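Long-range contacts in iron aquisition yersiniabactin synthesis enzyme, YbtT (Escherichia coli, PDB 6BA9), which hydrolyses thioesters with low specificity as a type II thioesterase, sustaining production of the metallophore yersiniabactin in pathogenic enterobacteria: residues Ala15-Pro21 against Ala42-Trp48; Ala71-Glu75 against Leu102-Leu108; Glu126-Ser130 against Phe169-Glu173; Pro185-Ala190 against Trp212-Val216. The protein carries 1 engineered substitution. The contacts are given in a common frame with arbitrary orientation. Residues are numbered along the deposited sequence.

The four contacts sample an alpha/beta-hydrolase fold: its sheet, the helices on it and the insertion over it, probably a lid. Interaction 1 pairs two neighbouring parallel strands and touches interaction 2, between two helices on the sheet, where Val18 CG2 meets Leu74 CD2 at 4.2 Å. Interaction 2 reaches interaction 4 through Glu104, whose OE1 lies 2.7 Å from Thr188 OG1 and OE2 2.8 Å from Arg187 N, both probable hydrogen bonds. Interaction 3 stands apart, its centre about 23 Å from that of interaction 1 across the chain's middle. Strand 84-89, beside interactions 1 and 2, leads into the engineered alanine that replaces this enzyme's own serine, at the place of the nucleophile in related alpha/beta-hydrolases.

Interaction 1. Residues Ala15-Pro21 against Ala42-Trp48; sequences AHLVMCP and ALSLVTW
A side-chain hydrogen bond runs along the face that carries His16, Ala42, Val18 and Ser44: His16 NE2 lies 2.7 Å from Ser44 OG, although His16 is paired with Ala42. Chi1 t of His16 and chi1 m of Ser44 bring the two together. Strands 16-20 and 42-46 run parallel, 19° apart, their axes approaching to 4.7 Å, with register His16-Ala42, Leu17-Leu43, Val18-Ser44 and Met19-Leu45. Ala42 N donates to Ala15 O (3.0 Å); then, each at 2.9 Å, Leu17 N to Ala42 O, Ser44 N to Leu17 O, Met19 N to Ser44 O and Val46 N to Met19 O. These strands form a beta-alpha-beta unit of the alpha/beta-hydrolase sheet with helix 31-34, and strand 84-89 pairs with the other edge of 16-20. On one face Leu17 CG packs on Leu43 CD1 (3.9 Å); on the other, Val18 CG1 meets Val46 CG2 (3.5 Å). Beyond the strands, Trp48, chi1 m, folds back so that Pro21 CG makes a CH-pi contact 3.9 Å from its five-membered-ring centroid.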
loop_
_atom_site.group_PDB
_atom_site.type_symbol
_atom_site.label_atom_id
_atom_site.label_comp_id
_atom_site.label_asym_id
_atom_site.label_seq_id
_atom_site.Cartn_x
_atom_site.Cartn_y
_atom_site.Cartn_z
ATOM N N ALA A 15 -16.324 10.922 0.560
ATOM C CA ALA A 15 -14.910 10.594 0.526
ATOM C C ALA A 15 -14.664 9.330 -0.293
ATOM O O ALA A 15 -15.539 8.485 -0.470
ATOM C CB ALA A 15 -14.379 10.393 1.937
ATOM N N HIS A 16 -13.439 9.226 -0.818
ATOM C CA HIS A 16 -13.003 8.074 -1.599
ATOM C C HIS A 16 -11.628 7.665 -1.099
ATOM O O HIS A 16 -10.678 8.454 -1.164
ATOM C CB HIS A 16 -12.960 8.406 -3.089
ATOM C CG HIS A 16 -12.738 7.225 -3.978
ATOM N ND1 HIS A 16 -12.710 7.344 -5.352
ATOM C CD2 HIS A 16 -12.503 5.915 -3.712
ATOM C CE1 HIS A 16 -12.496 6.156 -5.893
ATOM N NE2 HIS A 16 -12.398 5.266 -4.919
ATOM N N LEU A 17 -11.545 6.464 -0.536
ATOM C CA LEU A 17 -10.302 5.883 -0.037
ATOM C C LEU A 17 -9.773 4.900 -1.080
ATOM O O LEU A 17 -10.498 4.004 -1.521
ATOM C CB LEU A 17 -10.567 5.180 1.300
ATOM C CG LEU A 17 -9.455 4.378 1.958
ATOM C CD1 LEU A 17 -8.274 5.238 2.321
ATOM C CD2 LEU A 17 -9.997 3.685 3.206
ATOM N N VAL A 18 -8.522 5.097 -1.499
ATOM C CA VAL A 18 -7.847 4.280 -2.504
ATOM C C VAL A 18 -6.695 3.548 -1.828
ATOM O O VAL A 18 -5.790 4.185 -1.265
ATOM C CB VAL A 18 -7.347 5.156 -3.659
ATOM C CG1 VAL A 18 -6.527 4.340 -4.671
ATOM C CG2 VAL A 18 -8.516 5.818 -4.366
ATOM N N MET A 19 -6.737 2.218 -1.865
ATOM C CA MET A 19 -5.782 1.380 -1.162
ATOM C C MET A 19 -4.795 0.739 -2.122
ATOM O O MET A 19 -5.203 0.023 -3.045
ATOM C CB MET A 19 -6.510 0.270 -0.401
ATOM C CG MET A 19 -5.590 -0.706 0.303
ATOM S SD MET A 19 -4.766 0.042 1.705
ATOM C CE MET A 19 -3.796 -1.342 2.258
ATOM N N CYS A 20 -3.503 0.890 -1.839
ATOM C CA CYS A 20 -2.413 0.253 -2.570
ATOM C C CYS A 20 -1.978 -1.015 -1.839
ATOM O O CYS A 20 -1.671 -0.963 -0.630
ATOM C CB CYS A 20 -1.233 1.219 -2.663
ATOM S SG CYS A 20 -1.603 2.681 -3.661
ATOM N N PRO A 21 -1.927 -2.158 -2.513
ATOM C CA PRO A 21 -1.649 -3.423 -1.829
ATOM C C PRO A 21 -0.156 -3.662 -1.598
ATOM O O PRO A 21 0.724 -2.966 -2.113
ATOM C CB PRO A 21 -2.232 -4.449 -2.799
ATOM C CG PRO A 21 -2.003 -3.850 -4.130
ATOM C CD PRO A 21 -2.293 -2.374 -3.922
ATOM N N ALA A 42 -16.475 5.607 -0.193
ATOM C CA ALA A 42 -16.132 4.698 -1.272
ATOM C C ALA A 42 -14.733 4.161 -1.014
ATOM O O ALA A 42 -13.896 4.833 -0.405
ATOM C CB ALA A 42 -16.182 5.419 -2.618
ATOM N N LEU A 43 -14.508 2.914 -1.424
ATOM C CA LEU A 43 -13.230 2.237 -1.261
ATOM C C LEU A 43 -12.871 1.546 -2.565
ATOM O O LEU A 43 -13.666 0.764 -3.102
ATOM C CB LEU A 43 -13.289 1.176 -0.170
ATOM C CG LEU A 43 -12.053 0.290 0.017
ATOM C CD1 LEU A 43 -10.818 1.089 0.445
ATOM C CD2 LEU A 43 -12.329 -0.791 1.057
ATOM N N SER A 44 -11.677 1.834 -3.070
ATOM C CA SER A 44 -11.156 1.165 -4.252
ATOM C C SER A 44 -9.796 0.569 -3.940
ATOM O O SER A 44 -9.062 1.076 -3.084
ATOM C CB SER A 44 -11.046 2.122 -5.420
ATOM O OG SER A 44 -12.316 2.688 -5.759
ATOM N N LEU A 45 -9.470 -0.511 -4.654
ATOM C CA LEU A 45 -8.203 -1.215 -4.533
ATOM C C LEU A 45 -7.422 -1.041 -5.831
ATOM O O LEU A 45 -7.982 -1.176 -6.931
ATOM C CB LEU A 45 -8.448 -2.716 -4.290
ATOM C CG LEU A 45 -7.207 -3.587 -4.101
ATOM C CD1 LEU A 45 -6.496 -3.285 -2.802
ATOM C CD2 LEU A 45 -7.607 -5.071 -4.174
ATOM N N VAL A 46 -6.137 -0.756 -5.702
ATOM C CA VAL A 46 -5.242 -0.592 -6.848
ATOM C C VAL A 46 -4.700 -1.962 -7.251
ATOM O O VAL A 46 -4.234 -2.726 -6.400
ATOM C CB VAL A 46 -4.093 0.366 -6.503
ATOM C CG1 VAL A 46 -3.179 0.566 -7.702
ATOM C CG2 VAL A 46 -4.630 1.705 -6.041
ATOM N N THR A 47 -4.752 -2.268 -8.547
ATOM C CA THR A 47 -4.191 -3.497 -9.105
ATOM C C THR A 47 -2.820 -3.209 -9.697
ATOM O O THR A 47 -2.693 -2.320 -10.546
ATOM C CB THR A 47 -5.078 -4.002 -10.243
ATOM O OG1 THR A 47 -6.437 -4.095 -9.816
ATOM C CG2 THR A 47 -4.606 -5.344 -10.745
ATOM N N TRP A 48 -1.812 -3.963 -9.286
ATOM C CA TRP A 48 -0.515 -3.875 -9.940
ATOM C C TRP A 48 -0.575 -4.562 -11.309
ATOM O O TRP A 48 -1.116 -5.673 -11.427
ATOM C CB TRP A 48 0.563 -4.545 -9.099
ATOM C CG TRP A 48 0.814 -4.013 -7.696
ATOM C CD1 TRP A 48 1.256 -4.754 -6.647
ATOM C CD2 TRP A 48 0.682 -2.657 -7.206
ATOM N NE1 TRP A 48 1.418 -3.964 -5.532
ATOM C CE2 TRP A 48 1.062 -2.683 -5.840
ATOM C CE3 TRP A 48 0.276 -1.442 -7.765
ATOM C CZ2 TRP A 48 1.054 -1.554 -5.035
ATOM C CZ3 TRP A 48 0.269 -0.311 -6.951
ATOM C CH2 TRP A 48 0.660 -0.388 -5.595
#

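Interaction 2. Residues Ala71-Glu75 against Leu102-Leu108; sequences ANELE and LLEQRGL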
loop_
_atom_site.group_PDB
_atom_site.type_symbol
_atom_site.label_atom_id
_atom_site.label_comp_id
_atom_site.label_asym_id
_atom_site.label_seq_id
_atom_site.Cartn_x
_atom_site.Cartn_y
_atom_site.Cartn_z
ATOM N N ALA A 71 -1.241 8.173 -10.203
ATOM C CA ALA A 71 -1.555 9.592 -10.061
ATOM C C ALA A 71 -2.270 10.116 -11.299
ATOM O O ALA A 71 -3.231 10.891 -11.195
ATOM C CB ALA A 71 -0.271 10.378 -9.815
ATOM N N ASN A 72 -1.822 9.694 -12.480
ATOM C CA ASN A 72 -2.504 10.127 -13.700
ATOM C C ASN A 72 -3.931 9.629 -13.731
ATOM O O ASN A 72 -4.850 10.386 -14.064
ATOM C CB ASN A 72 -1.755 9.653 -14.942
ATOM C CG ASN A 72 -0.401 10.323 -15.099
ATOM O OD1 ASN A 72 -0.035 11.200 -14.322
ATOM N ND2 ASN A 72 0.359 9.873 -16.066
ATOM N N GLU A 73 -4.149 8.371 -13.350
ATOM C CA GLU A 73 -5.501 7.835 -13.341
ATOM C C GLU A 73 -6.394 8.593 -12.372
ATOM O O GLU A 73 -7.540 8.927 -12.703
ATOM C CB GLU A 73 -5.462 6.349 -12.983
ATOM C CG GLU A 73 -6.849 5.726 -12.844
ATOM C CD GLU A 73 -6.789 4.224 -12.710
ATOM O OE1 GLU A 73 -5.960 3.594 -13.411
ATOM O OE2 GLU A 73 -7.560 3.681 -11.892
ATOM N N LEU A 74 -5.897 8.877 -11.172
ATOM C CA LEU A 74 -6.697 9.582 -10.180
ATOM C C LEU A 74 -6.966 11.019 -10.607
ATOM O O LEU A 74 -8.074 11.518 -10.419
ATOM C CB LEU A 74 -6.034 9.502 -8.805
ATOM C CG LEU A 74 -5.942 8.082 -8.240
ATOM C CD1 LEU A 74 -5.246 8.117 -6.921
ATOM C CD2 LEU A 74 -7.295 7.439 -8.089
ATOM N N GLU A 75 -5.972 11.701 -11.179
ATOM C CA GLU A 75 -6.204 13.058 -11.666
ATOM C C GLU A 75 -7.306 13.091 -12.712
ATOM O O GLU A 75 -8.076 14.061 -12.776
ATOM C CB GLU A 75 -4.902 13.631 -12.221
ATOM C CG GLU A 75 -5.041 15.038 -12.797
ATOM C CD GLU A 75 -3.727 15.679 -13.192
ATOM O OE1 GLU A 75 -2.698 14.978 -13.335
ATOM O OE2 GLU A 75 -3.733 16.929 -13.373
ATOM N N LEU A 102 3.044 13.270 -6.241
ATOM C CA LEU A 102 2.679 13.811 -7.549
ATOM C C LEU A 102 1.396 14.631 -7.475
ATOM O O LEU A 102 1.312 15.715 -8.062
ATOM C CB LEU A 102 2.522 12.673 -8.560
ATOM C CG LEU A 102 3.805 11.898 -8.883
ATOM C CD1 LEU A 102 3.524 10.691 -9.723
ATOM C CD2 LEU A 102 4.850 12.789 -9.592
ATOM N N LEU A 103 0.376 14.146 -6.769
ATOM C CA LEU A 103 -0.898 14.851 -6.708
ATOM C C LEU A 103 -0.769 16.172 -5.964
ATOM O O LEU A 103 -1.351 17.190 -6.374
ATOM C CB LEU A 103 -1.964 13.982 -6.060
ATOM C CG LEU A 103 -2.333 12.764 -6.888
ATOM C CD1 LEU A 103 -3.350 11.970 -6.108
ATOM C CD2 LEU A 103 -2.879 13.131 -8.256
ATOM N N GLU A 104 -0.012 16.171 -4.867
ATOM C CA GLU A 104 0.219 17.403 -4.113
ATOM C C GLU A 104 0.949 18.427 -4.969
ATOM O O GLU A 104 0.561 19.608 -4.999
ATOM C CB GLU A 104 1.013 17.072 -2.836
ATOM C CG GLU A 104 1.188 18.210 -1.876
ATOM C CD GLU A 104 1.862 17.737 -0.596
ATOM O OE1 GLU A 104 1.443 16.691 -0.049
ATOM O OE2 GLU A 104 2.824 18.396 -0.191
ATOM N N GLN A 105 1.991 17.994 -5.697
ATOM C CA GLN A 105 2.757 18.886 -6.564
ATOM C C GLN A 105 1.884 19.479 -7.657
ATOM O O GLN A 105 2.099 20.621 -8.091
ATOM C CB GLN A 105 3.891 18.125 -7.240
ATOM C CG GLN A 105 5.030 17.675 -6.354
ATOM C CD GLN A 105 5.938 16.694 -7.083
ATOM O OE1 GLN A 105 5.682 16.329 -8.237
ATOM N NE2 GLN A 105 6.997 16.262 -6.417
ATOM N N ARG A 106 0.938 18.703 -8.167
ATOM C CA ARG A 106 0.055 19.181 -9.223
ATOM C C ARG A 106 -1.044 20.107 -8.711
ATOM O O ARG A 106 -1.863 20.565 -9.519
ATOM C CB ARG A 106 -0.590 17.970 -9.918
ATOM C CG ARG A 106 0.388 17.141 -10.736
ATOM C CD ARG A 106 -0.216 15.802 -11.183
ATOM N NE ARG A 106 0.829 14.919 -11.704
ATOM C CZ ARG A 106 0.614 13.700 -12.194
ATOM N NH1 ARG A 106 -0.613 13.189 -12.250
ATOM N NH2 ARG A 106 1.643 12.988 -12.615
ATOM N N GLY A 107 -1.112 20.369 -7.403
ATOM C CA GLY A 107 -2.142 21.224 -6.848
ATOM C C GLY A 107 -3.460 20.541 -6.587
ATOM O O GLY A 107 -4.493 21.211 -6.501
ATOM N N LEU A 108 -3.466 19.220 -6.428
ATOM C CA LEU A 108 -4.728 18.505 -6.361
ATOM C C LEU A 108 -5.166 18.184 -4.941
ATOM O O LEU A 108 -6.318 17.770 -4.740
ATOM C CB LEU A 108 -4.684 17.278 -7.272
ATOM C CG LEU A 108 -4.599 17.763 -8.729
ATOM C CD1 LEU A 108 -4.372 16.609 -9.656
ATOM C CD2 LEU A 108 -5.870 18.515 -9.137
#
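Ala71 and Leu103 form the apolar centre where helix 63-77 meets the C-terminal end of helix 91-105, with their CA atoms 6.3 Å apart, in the helical layer packed over the sheet of the alpha/beta-hydrolase fold. The small Ala71 side chain points at the other helix and leaves room for two leucines: its CB lies 3.8 Å from Leu102 CD1 and 4.1 Å from Leu103 CD2. Leu74 extends this patch more loosely, its CD1 4.4 Å from Leu103 CD1. Both Leu74 and Leu103 also rest on Leu86 of strand 84-89. Helix 91-105 ends in a Schellman motif: Gly107, with phi at 83°, lets the chain turn back, Leu108 N bonding to Leu103 O at 2.9 Å and Gly107 N to Glu104 O at 3.0 Å. The turn brings Leu108 round to the partner helix, where its CD1 packs on Glu75 CG at 3.6 Å. Further out, the largely extended Arg106 side chain passes over Ala71, NH1 being 3.7 Å from Ala71 CB, to reach polar groups at the exposed edge. Glu75 OE1 forms a salt bridge with Arg106 NH1 at 3.0 Å, although the hydrogen bond within it is weak. Asn72 OD1 accepts from both terminal nitrogens of the same guanidinium, 2.9 Å from Arg106 NH1 and 3.0 Å from Arg106 NH2.

Interaction 3. Residues Glu126-Ser130 against Phe169-Glu173; sequences ERQLS and FYATE
This is a polar surface contact in which a glutamate on helix 155-174 binds the backbone of the loop leading from strand 112-116 to helix 134-144. The segment 169-173 is fully helical, whereas 126-130 has no regular structure: Arg127 and Gln128 are extended, and Leu129 and Ser130 turn back with psi near -28° and -25°. The closest CA pairs are Ser130-Tyr170 at 5.7 Å and Gln128-Glu173 at 7.1 Å. Glu173 (chi1 m, chi2 t) points its carboxylate into the loop, with OE2 accepting from Leu129 N at 2.7 Å and OE1 from Ser130 N and Ser130 OG, both at 2.8 Å. One water bridges Arg127 O (2.8 Å) and Glu173 OE2 (2.7 Å); a second joins Gln128 OE1 to Glu173 O, 2.8 Å from each, while Gln128 NE2 hydrogen-bonds Ser125 O. Beneath this polar layer, Leu129 CD2 sits over the Phe169 ring, 3.9 Å from its centroid, in a CH-pi contact. Helices 134-144 and 155-174 both lie in the insertion between strands 112-116 and 190-195, consistent with the lid of related thioesterases. Leu129 also packs on Phe137 and Phe169 on Leu141 of helix 134-144, while Arg127 forms salt bridges with Glu140, Asp143 and Glu200.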
loop_
_atom_site.group_PDB
_atom_site.type_symbol
_atom_site.label_atom_id
_atom_site.label_comp_id
_atom_site.label_asym_id
_atom_site.label_seq_id
_atom_site.Cartn_x
_atom_site.Cartn_y
_atom_site.Cartn_z
ATOM N N GLU A 126 14.261 -4.935 6.801
ATOM C CA GLU A 126 15.189 -5.862 7.427
ATOM C C GLU A 126 15.228 -7.204 6.699
ATOM O O GLU A 126 16.290 -7.824 6.624
ATOM C CB GLU A 126 14.909 -5.977 8.927
ATOM C CG GLU A 126 15.365 -4.706 9.669
ATOM C CD GLU A 126 15.107 -4.727 11.166
ATOM O OE1 GLU A 126 14.097 -4.128 11.620
ATOM O OE2 GLU A 126 15.932 -5.328 11.892
ATOM N N ARG A 127 14.118 -7.619 6.083
ATOM C CA ARG A 127 14.062 -8.827 5.272
ATOM C C ARG A 127 14.157 -8.442 3.804
ATOM O O ARG A 127 13.442 -7.543 3.353
ATOM C CB ARG A 127 12.752 -9.572 5.516
ATOM C CG ARG A 127 12.710 -10.968 4.899
ATOM C CD ARG A 127 11.313 -11.496 4.767
ATOM N NE ARG A 127 10.597 -11.641 6.038
ATOM C CZ ARG A 127 10.640 -12.720 6.806
ATOM N NH1 ARG A 127 11.423 -13.748 6.483
ATOM N NH2 ARG A 127 9.902 -12.762 7.911
ATOM N N GLN A 128 15.042 -9.120 3.078
ATOM C CA GLN A 128 15.290 -8.846 1.670
ATOM C C GLN A 128 15.236 -10.157 0.899
ATOM O O GLN A 128 15.832 -11.152 1.326
ATOM C CB GLN A 128 16.671 -8.216 1.514
ATOM C CG GLN A 128 16.813 -6.876 2.162
ATOM C CD GLN A 128 16.179 -5.795 1.352
ATOM O OE1 GLN A 128 16.378 -5.717 0.131
ATOM N NE2 GLN A 128 15.411 -4.939 2.013
ATOM N N LEU A 129 14.520 -10.155 -0.230
ATOM C CA LEU A 129 14.271 -11.347 -1.037
ATOM C C LEU A 129 14.922 -11.355 -2.414
ATOM O O LEU A 129 15.158 -12.434 -2.954
ATOM C CB LEU A 129 12.767 -11.521 -1.271
ATOM C CG LEU A 129 11.952 -12.155 -0.138
ATOM C CD1 LEU A 129 11.856 -11.215 1.043
ATOM C CD2 LEU A 129 10.573 -12.542 -0.604
ATOM N N SER A 130 15.158 -10.185 -3.024
ATOM C CA SER A 130 15.407 -10.144 -4.468
ATOM C C SER A 130 16.698 -10.832 -4.872
ATOM O O SER A 130 16.836 -11.235 -6.031
ATOM C CB SER A 130 15.492 -8.700 -4.960
ATOM O OG SER A 130 14.245 -8.085 -4.946
ATOM N N PHE A 169 8.755 -7.540 -5.600
ATOM C CA PHE A 169 9.781 -7.439 -4.568
ATOM C C PHE A 169 11.008 -6.669 -5.056
ATOM O O PHE A 169 11.628 -5.930 -4.274
ATOM C CB PHE A 169 10.106 -8.818 -3.996
ATOM C CG PHE A 169 9.170 -9.236 -2.898
ATOM C CD1 PHE A 169 9.443 -8.882 -1.597
ATOM C CD2 PHE A 169 8.035 -9.970 -3.164
ATOM C CE1 PHE A 169 8.576 -9.252 -0.582
ATOM C CE2 PHE A 169 7.175 -10.330 -2.126
ATOM C CZ PHE A 169 7.467 -9.975 -0.870
ATOM N N TYR A 170 11.357 -6.804 -6.332
ATOM C CA TYR A 170 12.434 -5.978 -6.871
ATOM C C TYR A 170 12.063 -4.497 -6.807
ATOM O O TYR A 170 12.870 -3.662 -6.375
ATOM C CB TYR A 170 12.824 -6.391 -8.294
ATOM C CG TYR A 170 13.932 -5.488 -8.820
ATOM C CD1 TYR A 170 13.640 -4.297 -9.488
ATOM C CD2 TYR A 170 15.256 -5.787 -8.578
ATOM C CE1 TYR A 170 14.636 -3.458 -9.900
ATOM C CE2 TYR A 170 16.266 -4.951 -9.010
ATOM C CZ TYR A 170 15.954 -3.795 -9.653
ATOM O OH TYR A 170 16.953 -2.942 -10.081
ATOM N N ALA A 171 10.832 -4.157 -7.181
ATOM C CA ALA A 171 10.404 -2.761 -7.105
ATOM C C ALA A 171 10.525 -2.237 -5.689
ATOM O O ALA A 171 11.033 -1.138 -5.455
ATOM C CB ALA A 171 8.962 -2.635 -7.582
ATOM N N THR A 172 9.998 -2.990 -4.724
ATOM C CA THR A 172 9.917 -2.460 -3.378
ATOM C C THR A 172 11.282 -2.412 -2.702
ATOM O O THR A 172 11.514 -1.529 -1.874
ATOM C CB THR A 172 8.874 -3.251 -2.561
ATOM O OG1 THR A 172 8.560 -2.536 -1.363
ATOM C CG2 THR A 172 9.369 -4.608 -2.145
ATOM N N GLU A 173 12.192 -3.347 -3.033
ATOM C CA GLU A 173 13.514 -3.353 -2.402
ATOM C C GLU A 173 14.477 -2.357 -3.046
ATOM O O GLU A 173 15.361 -1.810 -2.360
ATOM C CB GLU A 173 14.071 -4.785 -2.416
ATOM C CG GLU A 173 13.273 -5.696 -1.507
ATOM C CD GLU A 173 13.714 -7.131 -1.520
ATOM O OE1 GLU A 173 14.650 -7.497 -2.273
ATOM O OE2 GLU A 173 13.079 -7.914 -0.792
HETATM O O HOH W 1 11.588 -7.088 1.253
HETATM O O HOH W 2 16.700 -2.929 -0.134
#

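Interaction 4. Residues Pro185-Ala190 against Trp212-Val216; sequences PLRTPA and WLSHV
Backbone hydrogen bonds join these two connections where they lead into the parallel strands 190-195 and 216-222, the latter an edge strand of the alpha/beta-hydrolase sheet. Leu186 N donates to Trp212 O at 3.0 Å, Ser214 N to Leu186 O at 2.9 Å and Ala190 N to His215 O at 2.9 Å. The register shifts by one along the way: Leu186 is bridged with Leu213 (CA-CA 5.0 Å), but Ala190 pairs with Val216 (CA-CA 4.6 Å), so segment 185-190 carries one extra residue between the bridges. In the gap, a water accepts from His215 N at 2.9 Å and lies 2.8 Å from both Leu186 O and Thr188 O. His215, chi1 m, turns its ring back so that ND1 donates to Arg187 O at 3.1 Å. Inward, Leu213 (chi1 m, chi2 t) brings CD2 to 4.0 Å from Leu186 CB and CD1 to 3.9 Å from Ala190 CB, while Ala190 CB lies 4.2 Å from Val216 CG2. Outside the pair, Trp212 NE1 is hydrogen-bonded to His122 ND1, and Glu104 of helix 91-105 holds Thr188 OG1 and Arg187 N. With a carbonyl as its partner, His215 ND1 must carry a proton, and the ring thereby serves a backbone oxygen between the bridges.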
loop_
_atom_site.group_PDB
_atom_site.type_symbol
_atom_site.label_atom_id
_atom_site.label_comp_id
_atom_site.label_asym_id
_atom_site.label_seq_id
_atom_site.Cartn_x
_atom_site.Cartn_y
_atom_site.Cartn_z
ATOM N N PRO A 185 9.422 17.754 2.034
ATOM C CA PRO A 185 8.471 16.908 2.743
ATOM C C PRO A 185 7.074 17.120 2.190
ATOM O O PRO A 185 6.745 18.167 1.623
ATOM C CB PRO A 185 8.570 17.398 4.190
ATOM C CG PRO A 185 8.975 18.822 4.060
ATOM C CD PRO A 185 9.884 18.886 2.867
ATOM N N LEU A 186 6.249 16.105 2.343
ATOM C CA LEU A 186 4.870 16.201 1.908
ATOM C C LEU A 186 4.049 16.909 2.960
ATOM O O LEU A 186 4.259 16.712 4.162
ATOM C CB LEU A 186 4.302 14.800 1.684
ATOM C CG LEU A 186 4.861 14.024 0.496
ATOM C CD1 LEU A 186 3.938 12.840 0.188
ATOM C CD2 LEU A 186 4.997 14.905 -0.734
ATOM N N ARG A 187 3.130 17.757 2.512
ATOM C CA ARG A 187 2.263 18.511 3.403
ATOM C C ARG A 187 0.889 17.894 3.582
ATOM O O ARG A 187 0.152 18.315 4.483
ATOM C CB ARG A 187 2.140 19.951 2.921
ATOM C CG ARG A 187 3.403 20.750 3.199
ATOM C CD ARG A 187 4.333 20.777 2.008
ATOM N NE ARG A 187 5.633 21.379 2.335
ATOM C CZ ARG A 187 6.474 21.868 1.428
ATOM N NH1 ARG A 187 6.148 21.858 0.139
ATOM N NH2 ARG A 187 7.637 22.383 1.809
ATOM N N THR A 188 0.526 16.908 2.778
ATOM C CA THR A 188 -0.749 16.236 2.980
ATOM C C THR A 188 -0.787 15.630 4.385
ATOM O O THR A 188 0.161 14.941 4.784
ATOM C CB THR A 188 -0.898 15.121 1.939
ATOM O OG1 THR A 188 -0.997 15.678 0.613
ATOM C CG2 THR A 188 -2.141 14.264 2.201
ATOM N N PRO A 189 -1.871 15.808 5.138
ATOM C CA PRO A 189 -1.942 15.198 6.472
ATOM C C PRO A 189 -1.835 13.685 6.377
ATOM O O PRO A 189 -2.467 13.054 5.522
ATOM C CB PRO A 189 -3.321 15.622 6.976
ATOM C CG PRO A 189 -3.586 16.893 6.257
ATOM C CD PRO A 189 -3.027 16.676 4.877
ATOM N N ALA A 190 -1.032 13.116 7.269
ATOM C CA ALA A 190 -0.590 11.736 7.175
ATOM C C ALA A 190 -0.789 11.009 8.493
ATOM O O ALA A 190 -0.605 11.573 9.582
ATOM C CB ALA A 190 0.867 11.650 6.769
ATOM N N TRP A 212 9.876 12.565 6.390
ATOM C CA TRP A 212 9.366 12.843 5.048
ATOM C C TRP A 212 8.030 13.578 5.041
ATOM O O TRP A 212 7.523 13.917 3.962
ATOM C CB TRP A 212 9.201 11.500 4.310
ATOM C CG TRP A 212 10.468 10.783 4.081
ATOM C CD1 TRP A 212 11.119 9.955 4.946
ATOM C CD2 TRP A 212 11.274 10.836 2.901
ATOM N NE1 TRP A 212 12.275 9.481 4.369
ATOM C CE2 TRP A 212 12.394 10.019 3.116
ATOM C CE3 TRP A 212 11.152 11.506 1.678
ATOM C CZ2 TRP A 212 13.373 9.837 2.155
ATOM C CZ3 TRP A 212 12.126 11.324 0.734
ATOM C CH2 TRP A 212 13.226 10.498 0.972
ATOM N N LEU A 213 7.431 13.828 6.204
ATOM C CA LEU A 213 6.031 14.218 6.314
ATOM C C LEU A 213 5.912 15.378 7.291
ATOM O O LEU A 213 6.254 15.236 8.470
ATOM C CB LEU A 213 5.204 13.020 6.795
ATOM C CG LEU A 213 5.257 11.766 5.922
ATOM C CD1 LEU A 213 4.589 10.583 6.641
ATOM C CD2 LEU A 213 4.587 12.031 4.582
ATOM N N SER A 214 5.431 16.525 6.809
ATOM C CA SER A 214 5.328 17.720 7.657
ATOM C C SER A 214 4.173 17.686 8.647
ATOM O O SER A 214 4.234 18.368 9.688
ATOM C CB SER A 214 5.188 18.954 6.773
ATOM O OG SER A 214 6.358 19.084 6.001
ATOM N N HIS A 215 3.109 16.942 8.369
ATOM C CA HIS A 215 1.882 16.958 9.166
ATOM C C HIS A 215 1.493 15.506 9.379
ATOM O O HIS A 215 0.798 14.910 8.543
ATOM C CB HIS A 215 0.783 17.757 8.481
ATOM C CG HIS A 215 1.165 19.183 8.251
ATOM N ND1 HIS A 215 1.319 19.720 6.990
ATOM C CD2 HIS A 215 1.476 20.168 9.124
ATOM C CE1 HIS A 215 1.699 20.983 7.099
ATOM N NE2 HIS A 215 1.802 21.277 8.380
ATOM N N VAL A 216 1.954 14.914 10.476
ATOM C CA VAL A 216 1.906 13.465 10.623
ATOM C C VAL A 216 1.542 13.095 12.049
ATOM O O VAL A 216 1.981 13.736 13.010
ATOM C CB VAL A 216 3.236 12.838 10.177
ATOM C CG1 VAL A 216 4.389 13.355 11.007
ATOM C CG2 VAL A 216 3.165 11.315 10.214
HETATM O O HOH W 3 2.608 15.352 6.040
#